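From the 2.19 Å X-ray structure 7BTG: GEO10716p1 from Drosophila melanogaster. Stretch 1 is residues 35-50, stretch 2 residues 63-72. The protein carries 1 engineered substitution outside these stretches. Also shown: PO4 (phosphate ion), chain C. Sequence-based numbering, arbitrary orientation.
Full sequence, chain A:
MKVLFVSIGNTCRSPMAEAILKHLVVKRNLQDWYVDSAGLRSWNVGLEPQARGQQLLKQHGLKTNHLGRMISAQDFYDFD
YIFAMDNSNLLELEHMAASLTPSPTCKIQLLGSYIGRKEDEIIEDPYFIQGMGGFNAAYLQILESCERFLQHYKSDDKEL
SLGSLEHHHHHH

Stretch 1 (35-50) VDSAGLRSWNVGLEPQ
Stretch 2, residues 63-72: KTNHLGRMIS

Stretch 1 enters on a strand already under way at Val35 and then loops through two turns, type I from Ser42 to Val45 and type II from Asn44 to Leu47; stretch 2 has no regular helix or strand and is largely extended, apart from Asn65 at phi/psi -94/-14. Together they bury 874 Å². Two backbone patches fix the register. In the first, Gly39 pairs with Met70 (CA to CA 4.8 Å) in a single bridge: Ile71 N donates to Gly39 O at 2.9 Å (166°), and Gly39 N to Arg69 O at 2.8 Å, weak at 128°. In the second, Gly46 N donates to Gly68 O and Gly68 N to Leu47 O, both 2.7 Å and near linear (175° and 165°).

At Gly68 (phi/psi -57/132) the backbones leave no room for a side chain. An ideal CB would point toward stretch 1 and lie 2.6 Å from Asn44 O, a clash, so the bare CA lets the turn close over it, with Val45 CA 3.5 Å from Gly68 O. Gly46 adopts phi 78°, which favours glycine.

Around the first patch, Met70 (chi1 m, chi2 -93°, chi3 -20°) leaves its backbone pointing away but curls back, its SD 3.4 Å from Arg41 C and its CG reaching towards the second patch, 4.0 Å from Val45 CG2 (chi1 t). Ala38 is a small bump: its CB points toward stretch 2, 4.1 Å from Ile71 CB, and lies over one face of the Arg69 guanidinium, 3.8 Å from Arg69 CZ. Beside it, buried apolar packing continues with Leu40 CD2 (chi1 m) 3.9 Å from Ile71 CG2 (chi1 t). Arg69 (p, t, t, 85°), whose CA-to-CB bond points away, turns its end back to place NH2 2.9 Å from Asp36 OD1, a salt bridge at the guanidinium edge; Asp36 is chi1 t.

His66 (chi1 t, chi2 83°) has Ser37 OG over one ring face, 3.2 Å from His66 NE2, while His66 ND1 donates to phosphate O4 at 3.2 Å. Beyond it, Pro49 points toward stretch 2, its CD packed 3.0 Å from His66 O.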

# COMPACT_ATOMS: atom_id res chain seq x y z
N VAL A 35 -3.64 5.68 8.01
CA VAL A 35 -3.32 4.86 6.85
C VAL A 35 -4.07 5.42 5.66
O VAL A 35 -5.24 5.81 5.78
CB VAL A 35 -3.69 3.38 7.09
CG1 VAL A 35 -3.20 2.50 5.95
CG2 VAL A 35 -3.11 2.89 8.41
N ASP A 36 -3.41 5.49 4.51
CA ASP A 36 -4.00 6.07 3.31
C ASP A 36 -3.37 5.39 2.09
O ASP A 36 -2.47 4.55 2.22
CB ASP A 36 -3.80 7.60 3.28
CG ASP A 36 -4.63 8.28 2.20
OD1 ASP A 36 -4.27 9.42 1.80
OD2 ASP A 36 -5.62 7.67 1.74
N SER A 37 -3.83 5.75 0.90
CA SER A 37 -3.19 5.20 -0.29
C SER A 37 -3.32 6.18 -1.45
O SER A 37 -4.17 7.08 -1.45
CB SER A 37 -3.75 3.82 -0.65
OG SER A 37 -5.11 3.86 -1.05
N ALA A 38 -2.42 6.02 -2.42
CA ALA A 38 -2.33 6.94 -3.55
C ALA A 38 -1.68 6.20 -4.71
O ALA A 38 -1.20 5.07 -4.56
CB ALA A 38 -1.56 8.21 -3.16
N GLY A 39 -1.65 6.87 -5.88
CA GLY A 39 -1.21 6.23 -7.11
C GLY A 39 -0.26 7.10 -7.91
O GLY A 39 0.04 8.23 -7.53
N LEU A 40 0.20 6.55 -9.02
CA LEU A 40 1.22 7.18 -9.85
C LEU A 40 0.75 7.49 -11.28
O LEU A 40 1.57 7.87 -12.12
CB LEU A 40 2.47 6.28 -9.87
CG LEU A 40 3.04 5.95 -8.47
CD1 LEU A 40 4.00 4.81 -8.53
CD2 LEU A 40 3.73 7.16 -7.83
N ARG A 41 -0.55 7.33 -11.58
CA ARG A 41 -1.10 7.62 -12.90
C ARG A 41 -2.52 8.15 -12.73
O ARG A 41 -3.20 7.85 -11.75
CB ARG A 41 -1.16 6.39 -13.82
CG ARG A 41 0.16 5.69 -14.11
CD ARG A 41 1.04 6.45 -15.10
NE ARG A 41 2.21 5.63 -15.40
CZ ARG A 41 3.28 5.55 -14.61
NH1 ARG A 41 3.32 6.25 -13.49
NH2 ARG A 41 4.29 4.77 -14.94
N SER A 42 -2.98 8.93 -13.71
CA SER A 42 -4.36 9.42 -13.63
C SER A 42 -5.39 8.38 -14.08
O SER A 42 -6.59 8.67 -13.98
CB SER A 42 -4.52 10.69 -14.47
OG SER A 42 -4.23 10.41 -15.82
N TRP A 43 -4.97 7.19 -14.51
CA TRP A 43 -5.83 6.22 -15.19
C TRP A 43 -7.13 5.98 -14.43
O TRP A 43 -8.23 6.21 -14.95
CB TRP A 43 -5.09 4.90 -15.39
CG TRP A 43 -3.84 5.02 -16.20
CD1 TRP A 43 -3.53 6.02 -17.09
CD2 TRP A 43 -2.73 4.12 -16.21
NE1 TRP A 43 -2.31 5.78 -17.65
CE2 TRP A 43 -1.79 4.63 -17.12
CE3 TRP A 43 -2.44 2.93 -15.53
CZ2 TRP A 43 -0.57 4.00 -17.38
CZ3 TRP A 43 -1.22 2.30 -15.78
CH2 TRP A 43 -0.31 2.83 -16.69
N ASN A 44 -7.03 5.49 -13.20
CA ASN A 44 -8.19 5.14 -12.40
C ASN A 44 -8.50 6.19 -11.32
O ASN A 44 -9.16 5.86 -10.33
CB ASN A 44 -7.98 3.76 -11.78
CG ASN A 44 -7.71 2.69 -12.83
OD1 ASN A 44 -6.55 2.38 -13.14
ND2 ASN A 44 -8.77 2.10 -13.36
N VAL A 45 -8.05 7.43 -11.52
CA VAL A 45 -8.25 8.49 -10.52
C VAL A 45 -9.73 8.86 -10.41
O VAL A 45 -10.48 8.78 -11.39
CB VAL A 45 -7.39 9.72 -10.88
CG1 VAL A 45 -7.86 11.00 -10.16
CG2 VAL A 45 -5.95 9.43 -10.56
N GLY A 46 -10.16 9.26 -9.21
CA GLY A 46 -11.52 9.70 -8.97
C GLY A 46 -12.55 8.60 -8.85
O GLY A 46 -13.72 8.89 -8.56
N LEU A 47 -12.16 7.35 -9.09
CA LEU A 47 -13.05 6.19 -9.00
C LEU A 47 -12.76 5.40 -7.73
O LEU A 47 -11.79 5.66 -7.01
CB LEU A 47 -12.87 5.29 -10.23
CG LEU A 47 -12.80 6.07 -11.55
CD1 LEU A 47 -12.32 5.17 -12.67
CD2 LEU A 47 -14.16 6.69 -11.88
N GLU A 48 -13.62 4.42 -7.46
CA GLU A 48 -13.52 3.53 -6.32
C GLU A 48 -12.70 2.30 -6.68
O GLU A 48 -12.53 1.98 -7.86
CB GLU A 48 -14.93 3.10 -5.87
CG GLU A 48 -15.69 4.17 -5.09
CD GLU A 48 -16.72 3.59 -4.14
OE1 GLU A 48 -17.55 2.78 -4.58
OE2 GLU A 48 -16.70 3.97 -2.94
N PRO A 49 -12.18 1.57 -5.68
CA PRO A 49 -11.31 0.43 -5.98
C PRO A 49 -12.02 -0.56 -6.89
O PRO A 49 -13.24 -0.68 -6.87
CB PRO A 49 -11.02 -0.18 -4.61
CG PRO A 49 -11.17 0.97 -3.66
CD PRO A 49 -12.33 1.74 -4.22
N GLN A 50 -11.23 -1.25 -7.70
CA GLN A 50 -11.80 -2.12 -8.71
C GLN A 50 -12.67 -3.18 -8.04
O GLN A 50 -12.29 -3.76 -7.02
CB GLN A 50 -10.70 -2.78 -9.52
CG GLN A 50 -11.20 -3.29 -10.83
CD GLN A 50 -10.20 -4.17 -11.53
OE1 GLN A 50 -9.96 -4.02 -12.74
NE2 GLN A 50 -9.63 -5.12 -10.79
N LYS A 63 -14.02 -3.48 4.08
CA LYS A 63 -14.61 -2.69 3.02
C LYS A 63 -13.76 -1.45 2.81
O LYS A 63 -13.04 -1.01 3.71
CB LYS A 63 -16.06 -2.32 3.33
CG LYS A 63 -16.22 -1.23 4.37
N THR A 64 -13.81 -0.91 1.60
CA THR A 64 -13.08 0.30 1.28
C THR A 64 -13.98 1.27 0.54
O THR A 64 -14.77 0.88 -0.33
CB THR A 64 -11.84 0.03 0.45
OG1 THR A 64 -11.38 1.27 -0.10
CG2 THR A 64 -12.15 -0.94 -0.69
N ASN A 65 -13.82 2.54 0.90
CA ASN A 65 -14.49 3.72 0.37
C ASN A 65 -13.70 4.42 -0.74
O ASN A 65 -14.26 5.24 -1.48
CB ASN A 65 -14.67 4.71 1.52
CG ASN A 65 -13.44 4.74 2.44
OD1 ASN A 65 -12.83 3.69 2.73
ND2 ASN A 65 -13.09 5.92 2.93
N HIS A 66 -12.43 4.06 -0.89
CA HIS A 66 -11.36 4.96 -1.30
C HIS A 66 -11.52 5.42 -2.74
O HIS A 66 -11.73 4.61 -3.64
CB HIS A 66 -10.02 4.24 -1.11
CG HIS A 66 -8.83 5.01 -1.57
ND1 HIS A 66 -8.23 5.97 -0.79
CD2 HIS A 66 -8.12 4.95 -2.72
CE1 HIS A 66 -7.19 6.47 -1.44
NE2 HIS A 66 -7.10 5.87 -2.61
N LEU A 67 -11.40 6.72 -2.97
CA LEU A 67 -11.33 7.26 -4.32
C LEU A 67 -9.87 7.29 -4.78
O LEU A 67 -9.01 7.83 -4.08
CB LEU A 67 -11.92 8.67 -4.37
CG LEU A 67 -13.42 8.88 -4.09
CD1 LEU A 67 -13.73 10.36 -3.89
CD2 LEU A 67 -14.27 8.30 -5.19
N GLY A 68 -9.61 6.76 -5.98
CA GLY A 68 -8.27 6.82 -6.53
C GLY A 68 -7.74 8.23 -6.63
O GLY A 68 -8.47 9.13 -7.08
N ARG A 69 -6.52 8.47 -6.16
CA ARG A 69 -5.93 9.80 -6.24
C ARG A 69 -4.44 9.68 -6.55
O ARG A 69 -3.82 8.62 -6.38
CB ARG A 69 -6.12 10.61 -4.94
CG ARG A 69 -5.27 10.13 -3.75
CD ARG A 69 -5.45 11.01 -2.53
NE ARG A 69 -4.57 10.64 -1.41
CZ ARG A 69 -3.31 11.07 -1.28
NH1 ARG A 69 -2.78 11.86 -2.21
NH2 ARG A 69 -2.58 10.70 -0.23
N MET A 70 -3.88 10.77 -7.05
CA MET A 70 -2.46 10.82 -7.31
C MET A 70 -1.72 11.13 -6.03
O MET A 70 -2.24 11.81 -5.14
CB MET A 70 -2.13 11.91 -8.34
CG MET A 70 -2.73 11.70 -9.70
SD MET A 70 -1.64 10.83 -10.84
CE MET A 70 -0.03 11.05 -10.08
N ILE A 71 -0.50 10.60 -5.91
CA ILE A 71 0.38 11.08 -4.86
C ILE A 71 0.75 12.52 -5.19
O ILE A 71 0.94 12.88 -6.36
CB ILE A 71 1.63 10.18 -4.73
CG1 ILE A 71 2.35 10.47 -3.42
CG2 ILE A 71 2.59 10.38 -5.90
CD1 ILE A 71 3.45 9.50 -3.10
N SER A 72 0.79 13.36 -4.17
CA SER A 72 1.22 14.75 -4.30
C SER A 72 2.54 14.93 -3.57
O SER A 72 2.98 14.08 -2.80
CB SER A 72 0.16 15.70 -3.73
OG SER A 72 -0.00 15.49 -2.33
P PO4 C . -9.91 7.04 2.58
O1 PO4 C . -9.96 7.23 4.08
O2 PO4 C . -10.29 5.62 2.20
O3 PO4 C . -10.90 7.98 1.94
O4 PO4 C . -8.52 7.44 2.09